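Local coordinates for cytochrome c (Shewanella violacea, PDB 6A3L), which carries a covalently bound heme c and probably takes part in electron transfer, at residues A[39-42]-A[43-47]; A[113-116]-A[117-121]. All blocks are in the same frame, centred on the assembly; numbering follows the deposited sequence.

Contact 1 of 2, residues A[39-42]-A[43-47]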
ATOM      1  N   SER A  39       4.548  -2.964 -20.614  1.00 49.68           N
ATOM      2  CA  SER A  39       3.594  -1.889 -20.374  1.00 48.24           C
ATOM      3  C   SER A  39       2.589  -2.282 -19.293  1.00 47.77           C
ATOM      4  O   SER A  39       2.355  -1.505 -18.358  1.00 44.93           O
ATOM      5  CB  SER A  39       2.898  -1.476 -21.674  1.00 47.58           C
ATOM      6  OG  SER A  39       2.257  -2.562 -22.316  1.00 52.00           O
ATOM      7  N   GLU A  40       2.047  -3.510 -19.350  1.00 48.57           N
ATOM      8  CA  GLU A  40       1.046  -3.903 -18.353  1.00 49.60           C
ATOM      9  C   GLU A  40       1.645  -3.842 -16.963  1.00 43.06           C
ATOM     10  O   GLU A  40       1.058  -3.273 -16.043  1.00 44.76           O
ATOM     11  CB  GLU A  40       0.492  -5.316 -18.611  1.00 50.26           C
ATOM     12  CG  GLU A  40      -0.029  -5.549 -20.029  1.00 53.96           C
ATOM     13  CD  GLU A  40      -0.774  -6.882 -20.237  1.00 58.31           C
ATOM     14  OE1 GLU A  40      -1.745  -6.882 -21.047  1.00 53.10           O
ATOM     15  OE2 GLU A  40      -0.351  -7.928 -19.666  1.00 58.79           O
ATOM     16  N   ILE A  41       2.839  -4.391 -16.800  1.00 44.93           N
ATOM     17  CA  ILE A  41       3.467  -4.353 -15.492  1.00 44.78           C
ATOM     18  C   ILE A  41       3.793  -2.914 -15.095  1.00 44.98           C
ATOM     19  O   ILE A  41       3.595  -2.522 -13.934  1.00 42.39           O
ATOM     20  CB  ILE A  41       4.694  -5.278 -15.494  1.00 46.69           C
ATOM     21  CG1 ILE A  41       4.209  -6.714 -15.776  1.00 45.40           C
ATOM     22  CG2 ILE A  41       5.420  -5.205 -14.157  1.00 43.90           C
ATOM     23  CD1 ILE A  41       5.286  -7.759 -15.794  1.00 47.39           C
ATOM     24  N   PHE A  42       4.254  -2.093 -16.056  1.00 44.78           N
ATOM     25  CA  PHE A  42       4.551  -0.685 -15.776  1.00 42.70           C
ATOM     26  C   PHE A  42       3.316   0.070 -15.279  1.00 43.33           C
ATOM     27  O   PHE A  42       3.387   0.836 -14.307  1.00 40.28           O
ATOM     28  CB  PHE A  42       5.124  -0.010 -17.023  1.00 44.55           C
ATOM     29  CG  PHE A  42       5.764   1.325 -16.749  1.00 44.57           C
ATOM     30  CD1 PHE A  42       4.998   2.481 -16.700  1.00 42.31           C
ATOM     31  CD2 PHE A  42       7.135   1.420 -16.541  1.00 43.82           C
ATOM     32  CE1 PHE A  42       5.585   3.706 -16.445  1.00 43.29           C
ATOM     33  CE2 PHE A  42       7.742   2.659 -16.282  1.00 44.67           C
ATOM     34  CZ  PHE A  42       6.966   3.800 -16.230  1.00 44.15           C
ATOM     35  N   THR A  43       2.178  -0.101 -15.961  1.00 42.82           N
ATOM     36  CA  THR A  43       0.945   0.544 -15.517  1.00 42.77           C
ATOM     37  C   THR A  43       0.513   0.021 -14.145  1.00 43.48           C
ATOM     38  O   THR A  43       0.018   0.782 -13.303  1.00 42.29           O
ATOM     39  CB  THR A  43      -0.151   0.318 -16.553  1.00 44.76           C
ATOM     40  OG1 THR A  43       0.248   0.902 -17.789  1.00 46.58           O
ATOM     41  CG2 THR A  43      -1.449   0.953 -16.131  1.00 46.01           C
ATOM     42  N   MET A  44       0.694  -1.277 -13.900  1.00 41.69           N
ATOM     43  CA  MET A  44       0.403  -1.809 -12.572  1.00 44.58           C
ATOM     44  C   MET A  44       1.272  -1.146 -11.516  1.00 41.56           C
ATOM     45  O   MET A  44       0.780  -0.779 -10.443  1.00 39.22           O
ATOM     46  CB  MET A  44       0.609  -3.315 -12.544  1.00 43.23           C
ATOM     47  CG  MET A  44       0.644  -3.863 -11.120  1.00 44.24           C
ATOM     48  SD  MET A  44       1.389  -5.493 -11.128  1.00 55.21           S
ATOM     49  CE  MET A  44       0.186  -6.353 -12.166  1.00 42.59           C
ATOM     50  N   ARG A  45       2.576  -1.013 -11.797  1.00 40.37           N
ATOM     51  CA  ARG A  45       3.470  -0.263 -10.919  1.00 42.46           C
ATOM     52  C   ARG A  45       3.001   1.176 -10.728  1.00 39.73           C
ATOM     53  O   ARG A  45       2.993   1.687  -9.602  1.00 41.76           O
ATOM     54  CB  ARG A  45       4.887  -0.268 -11.484  1.00 43.59           C
ATOM     55  CG  ARG A  45       5.457  -1.659 -11.624  1.00 43.03           C
ATOM     56  CD  ARG A  45       5.617  -2.289 -10.259  1.00 42.82           C
ATOM     57  NE  ARG A  45       6.188  -3.625 -10.333  1.00 44.14           N
ATOM     58  CZ  ARG A  45       6.015  -4.550  -9.398  1.00 39.64           C
ATOM     59  NH1 ARG A  45       5.285  -4.277  -8.339  1.00 39.13           N
ATOM     60  NH2 ARG A  45       6.561  -5.740  -9.530  1.00 41.95           N
ATOM     61  N   ALA A  46       2.553   1.826 -11.807  1.00 38.29           N
ATOM     62  CA  ALA A  46       2.030   3.185 -11.691  1.00 41.55           C
ATOM     63  C   ALA A  46       0.792   3.223 -10.815  1.00 41.29           C
ATOM     64  O   ALA A  46       0.635   4.113  -9.970  1.00 40.44           O
ATOM     65  CB  ALA A  46       1.698   3.747 -13.075  1.00 43.86           C
ATOM     66  N   GLU A  47      -0.119   2.280 -11.034  1.00 42.17           N
ATOM     67  CA  GLU A  47      -1.311   2.223 -10.208  1.00 40.92           C
ATOM     68  C   GLU A  47      -0.921   2.102  -8.753  1.00 37.94           C
ATOM     69  O   GLU A  47      -1.449   2.825  -7.897  1.00 37.78           O
ATOM     70  CB  GLU A  47      -2.178   1.041 -10.644  1.00 43.64           C
ATOM     71  CG  GLU A  47      -3.178   1.388 -11.732  1.00 46.94           C
ATOM     72  CD  GLU A  47      -3.934   0.179 -12.249  1.00 50.95           C
ATOM     73  OE1 GLU A  47      -3.744  -0.923 -11.695  1.00 52.10           O
ATOM     74  OE2 GLU A  47      -4.701   0.331 -13.224  1.00 55.60           O
TER
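Thr43 N donates to Ser39 O at 2.8 Å, the first of four successive i to i+4 bonds that give each carbonyl of residues 39-42 a backbone donor. Met44 N reaches Glu40 O at 3.0 Å, Arg45 N reaches Ile41 O at 2.8 Å and Ala46 N reaches Phe42 O, also at 2.8 Å. At the start of the helix, the amide of Ile41 has no preceding helical turn to donate to, and binds the carboxylate oxygen OD1 of Asp38. This is the opening of helix 39-53, the second long helix of the antiparallel four-helix bundle of cytochrome c'. Thr43 OG1 stands beside its own backbone N (chi1 -61°), which brings it to 3.2 Å from Ser39 O; its weak hydrogen bond is with Ser100 OG. Arg45 lays its CG 3.1 Å from Ile41 O, and its chain runs on past Ile41, whose CG2 approaches NE at 4.2 Å. All three guanidinium nitrogens have acceptors: NE pairs with Asp26, NH1 with Asn23, and NH2 with Glu58 of the second subunit, which suits a long, buried cation at the dimer interface. Apolar Phe42 sends its ring out over a different side of the helix, CG anti to the backbone N (chi1 -166°), to stack with Phe37 and touch Met27, while small Ala46 touches Met27 and Leu97.

Contact 2 of 2, residues A[113-116]-A[117-121]. With HEC (heme c), chain C.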
ATOM      1  N   MET A 113      10.203  11.131 -13.938  1.00 51.35           N
ATOM      2  CA  MET A 113      11.215  11.952 -13.280  1.00 48.07           C
ATOM      3  C   MET A 113      10.587  13.031 -12.414  1.00 46.12           C
ATOM      4  O   MET A 113      11.147  13.411 -11.377  1.00 46.65           O
ATOM      5  CB  MET A 113      12.111  12.606 -14.336  1.00 50.28           C
ATOM      6  CG  MET A 113      13.082  11.668 -15.027  1.00 51.01           C
ATOM      7  SD  MET A 113      14.402  11.046 -13.966  1.00 62.95           S
ATOM      8  CE  MET A 113      14.532   9.357 -14.563  1.00 55.77           C
ATOM      9  N   LYS A 114       9.453  13.570 -12.844  1.00 46.02           N
ATOM     10  CA  LYS A 114       8.738  14.516 -12.002  1.00 45.64           C
ATOM     11  C   LYS A 114       8.331  13.866 -10.677  1.00 48.63           C
ATOM     12  O   LYS A 114       8.251  14.554  -9.653  1.00 49.35           O
ATOM     13  CB  LYS A 114       7.517  15.055 -12.757  1.00 44.63           C
ATOM     14  CG  LYS A 114       6.766  16.180 -12.060  1.00 44.26           C
ATOM     15  CD  LYS A 114       5.882  16.937 -13.042  1.00 46.89           C
ATOM     16  CE  LYS A 114       5.130  18.080 -12.369  1.00 47.06           C
ATOM     17  NZ  LYS A 114       4.337  18.891 -13.350  1.00 44.42           N
ATOM     18  N   VAL A 115       8.046  12.555 -10.678  1.00 43.16           N
ATOM     19  CA  VAL A 115       7.806  11.858  -9.418  1.00 45.21           C
ATOM     20  C   VAL A 115       9.113  11.674  -8.663  1.00 45.89           C
ATOM     21  O   VAL A 115       9.191  11.900  -7.449  1.00 46.63           O
ATOM     22  CB  VAL A 115       7.108  10.500  -9.649  1.00 40.92           C
ATOM     23  CG1 VAL A 115       6.939   9.777  -8.321  1.00 41.84           C
ATOM     24  CG2 VAL A 115       5.773  10.670 -10.344  1.00 40.35           C
ATOM     25  N   ALA A 116      10.151  11.213  -9.361  1.00 46.81           N
ATOM     26  CA  ALA A 116      11.434  11.007  -8.698  1.00 47.74           C
ATOM     27  C   ALA A 116      11.890  12.296  -8.031  1.00 48.46           C
ATOM     28  O   ALA A 116      12.488  12.274  -6.947  1.00 49.04           O
ATOM     29  CB  ALA A 116      12.482  10.501  -9.696  1.00 47.58           C
ATOM     30  N   LYS A 117      11.603  13.434  -8.669  1.00 48.10           N
ATOM     31  CA  LYS A 117      11.961  14.723  -8.095  1.00 47.74           C
ATOM     32  C   LYS A 117      11.209  14.957  -6.787  1.00 45.95           C
ATOM     33  O   LYS A 117      11.779  15.498  -5.838  1.00 45.90           O
ATOM     34  CB  LYS A 117      11.671  15.831  -9.131  1.00 42.30           C
ATOM     35  CG  LYS A 117      11.990  17.261  -8.711  1.00 46.12           C
ATOM     36  CD  LYS A 117      12.140  18.194  -9.941  1.00 48.84           C
ATOM     37  CE  LYS A 117      11.197  19.417  -9.901  1.00 49.78           C
ATOM     38  NZ  LYS A 117      11.664  20.530  -9.006  1.00 51.25           N
ATOM     39  N   SER A 118       9.965  14.476  -6.683  1.00 48.68           N
ATOM     40  CA  SER A 118       9.236  14.564  -5.412  1.00 46.93           C
ATOM     41  C   SER A 118       9.921  13.762  -4.321  1.00 47.61           C
ATOM     42  O   SER A 118      10.120  14.256  -3.204  1.00 48.18           O
ATOM     43  CB  SER A 118       7.797  14.079  -5.577  1.00 43.79           C
ATOM     44  OG  SER A 118       6.914  15.149  -5.866  1.00 47.20           O
ATOM     45  N   CYS A 119      10.296  12.519  -4.634  1.00 50.32           N
ATOM     46  CA  CYS A 119      10.968  11.663  -3.659  1.00 50.07           C
ATOM     47  C   CYS A 119      12.217  12.345  -3.111  1.00 49.80           C
ATOM     48  O   CYS A 119      12.385  12.483  -1.894  1.00 50.03           O
ATOM     49  CB  CYS A 119      11.328  10.305  -4.288  1.00 49.76           C
ATOM     50  SG  CYS A 119      10.003   9.422  -5.149  1.00 49.82           S
ATOM     51  N   LYS A 120      13.136  12.717  -4.000  1.00 47.35           N
ATOM     52  CA  LYS A 120      14.365  13.367  -3.561  1.00 50.25           C
ATOM     53  C   LYS A 120      14.069  14.709  -2.902  1.00 50.01           C
ATOM     54  O   LYS A 120      14.681  15.063  -1.887  1.00 49.50           O
ATOM     55  CB  LYS A 120      15.315  13.548  -4.747  1.00 50.48           C
ATOM     56  CG  LYS A 120      16.641  14.188  -4.377  1.00 52.47           C
ATOM     57  CD  LYS A 120      17.816  13.348  -4.876  1.00 56.77           C
ATOM     58  CE  LYS A 120      19.160  13.862  -4.341  1.00 56.94           C
ATOM     59  NZ  LYS A 120      20.215  12.802  -4.403  1.00 58.02           N
ATOM     60  N   GLY A 121      13.109  15.451  -3.453  1.00 48.41           N
ATOM     61  CA  GLY A 121      12.839  16.791  -2.964  1.00 47.93           C
ATOM     62  C   GLY A 121      12.409  16.819  -1.515  1.00 48.89           C
ATOM     63  O   GLY A 121      12.919  17.605  -0.719  1.00 51.42           O
TER
HETATM   64 FE   HEC C 201       9.967   9.041   1.261  1.00 48.79          FE
HETATM   65  CHA HEC C 201      11.034   7.472   4.171  1.00 43.05           C
HETATM   66  CHB HEC C 201      10.766   6.256  -0.538  1.00 44.14           C
HETATM   67  CHC HEC C 201       8.282  10.289  -1.526  1.00 47.49           C
HETATM   68  CHD HEC C 201       9.018  11.739   3.073  1.00 41.81           C
HETATM   69  NA  HEC C 201      10.734   7.218   1.746  1.00 44.83           N
HETATM   70  C1A HEC C 201      11.142   6.785   2.991  1.00 41.71           C
HETATM   71  C2A HEC C 201      11.720   5.484   2.819  1.00 41.42           C
HETATM   72  C3A HEC C 201      11.643   5.140   1.530  1.00 42.27           C
HETATM   73  C4A HEC C 201      11.017   6.225   0.820  1.00 43.05           C
HETATM   74  CMA HEC C 201      12.150   3.819   0.896  1.00 42.99           C
HETATM   75  CAA HEC C 201      12.292   4.629   3.956  1.00 35.62           C
HETATM   76  CBA HEC C 201      11.074   3.941   4.597  1.00 40.66           C
HETATM   77  CGA HEC C 201      11.590   2.873   5.523  1.00 39.73           C
HETATM   78  O1A HEC C 201      11.834   1.760   5.003  1.00 41.41           O
HETATM   79  O2A HEC C 201      11.776   3.125   6.742  1.00 38.30           O
HETATM   80  NB  HEC C 201       9.528   8.369  -0.694  1.00 46.69           N
HETATM   81  C1B HEC C 201      10.071   7.220  -1.235  1.00 44.73           C
HETATM   82  C2B HEC C 201       9.787   7.211  -2.654  1.00 43.63           C
HETATM   83  C3B HEC C 201       9.110   8.336  -2.959  1.00 43.24           C
HETATM   84  C4B HEC C 201       8.926   9.079  -1.719  1.00 46.21           C
HETATM   85  CMB HEC C 201      10.250   6.070  -3.593  1.00 44.20           C
HETATM   86  CAB HEC C 201       8.567   8.767  -4.349  1.00 45.11           C
HETATM   87  CBB HEC C 201       8.070   7.858  -5.207  1.00 42.88           C
HETATM   88  NC  HEC C 201       8.837  10.676   0.868  1.00 41.72           N
HETATM   89  C1C HEC C 201       8.290  11.041  -0.354  1.00 46.21           C
HETATM   90  C2C HEC C 201       7.712  12.365  -0.198  1.00 44.42           C
HETATM   91  C3C HEC C 201       7.934  12.791   1.059  1.00 42.71           C
HETATM   92  C4C HEC C 201       8.629  11.719   1.754  1.00 43.01           C
HETATM   93  CMC HEC C 201       7.026  13.131  -1.350  1.00 48.11           C
HETATM   94  CAC HEC C 201       7.511  14.136   1.717  1.00 42.98           C
HETATM   95  CBC HEC C 201       6.365  14.752   1.395  1.00 41.23           C
HETATM   96  ND  HEC C 201      10.016   9.491   3.255  1.00 43.27           N
HETATM   97  C1D HEC C 201       9.576  10.697   3.775  1.00 42.87           C
HETATM   98  C2D HEC C 201       9.812  10.682   5.194  1.00 44.94           C
HETATM   99  C3D HEC C 201      10.374   9.505   5.512  1.00 44.75           C
HETATM  100  C4D HEC C 201      10.517   8.737   4.294  1.00 43.02           C
HETATM  101  CMD HEC C 201       9.465  11.849   6.148  1.00 45.23           C
HETATM  102  CAD HEC C 201      10.788   9.033   6.927  1.00 48.22           C
HETATM  103  CBD HEC C 201       9.793   8.011   7.497  1.00 46.59           C
HETATM  104  CGD HEC C 201      10.248   7.570   8.870  1.00 45.38           C
HETATM  105  O1D HEC C 201      11.300   6.898   8.978  1.00 45.90           O
HETATM  106  O2D HEC C 201       9.570   7.895   9.870  1.00 48.00           O
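The heme-attachment helix 105-126 carries the CXXCH motif of c-type cytochromes near its C-terminal end, and the stretch of helix formed by residues 113-121 leads into it, with Cys119 as its first cysteine. Cys119 SG is covalently bonded to the heme vinyl-derived carbon CAB at 1.8 Å, a thioether, for which the cysteine thiol is the natural partner of a heme vinyl group. The sulfur stands beside the backbone N and anti to the carbonyl carbon (chi1 -51°), which sets it on the heme side of the helix. One turn earlier, Val115 lies on the same side: with CG1 anti to its backbone N (chi1 177°), that methyl comes within 3.8 Å of heme CBB and 4.4 Å of Cys119 SG, an apolar neighbour for the thioether arm. The backbone beneath this pair is bonded directly, Cys119 N to Val115 O at 3.1 Å, and so ties the anchoring residue to the turn before it. Lys120 N donates to Ala116 O at 3.0 Å in a nearly straight bond (175°), and Lys117 N to Met113 O at 2.7 Å. Ser118 N is held less firmly, sharing itself between two weak bonds, to Lys114 O at 3.4 Å and to Val115 O. The lysines send their long chains outward to the exposed side, as suits charged residues, while Cys122 and His123, the second covalent anchor and the axial ligand of the iron, follow in the next turn. Across the bundle, Val115 and Ser118 rest on Leu89 and Asn92 of helix 79-99, and Val115 and Ala116 meet Phe24 of helix 6-31.

How the contacts relate
Both contacts are short runs of helix held mainly by i to i+4 backbone bonds, but they belong to different helices, 39-53 and 105-126, and the two do not touch: their centres lie 18 Å apart and their nearest atoms about 8 Å. Each mixes buried and exposed residues and packs against helices 6-31 and 79-99. Contact 1 lies farther from the middle of the chain, and its buried polar chemistry is largely that of an arginine with two salt bridges, one of them to the second subunit. Contact 2 lies nearer the centre, meets no other protein chain, and turns its buried face to the heme through apolar packing and a covalent thioether.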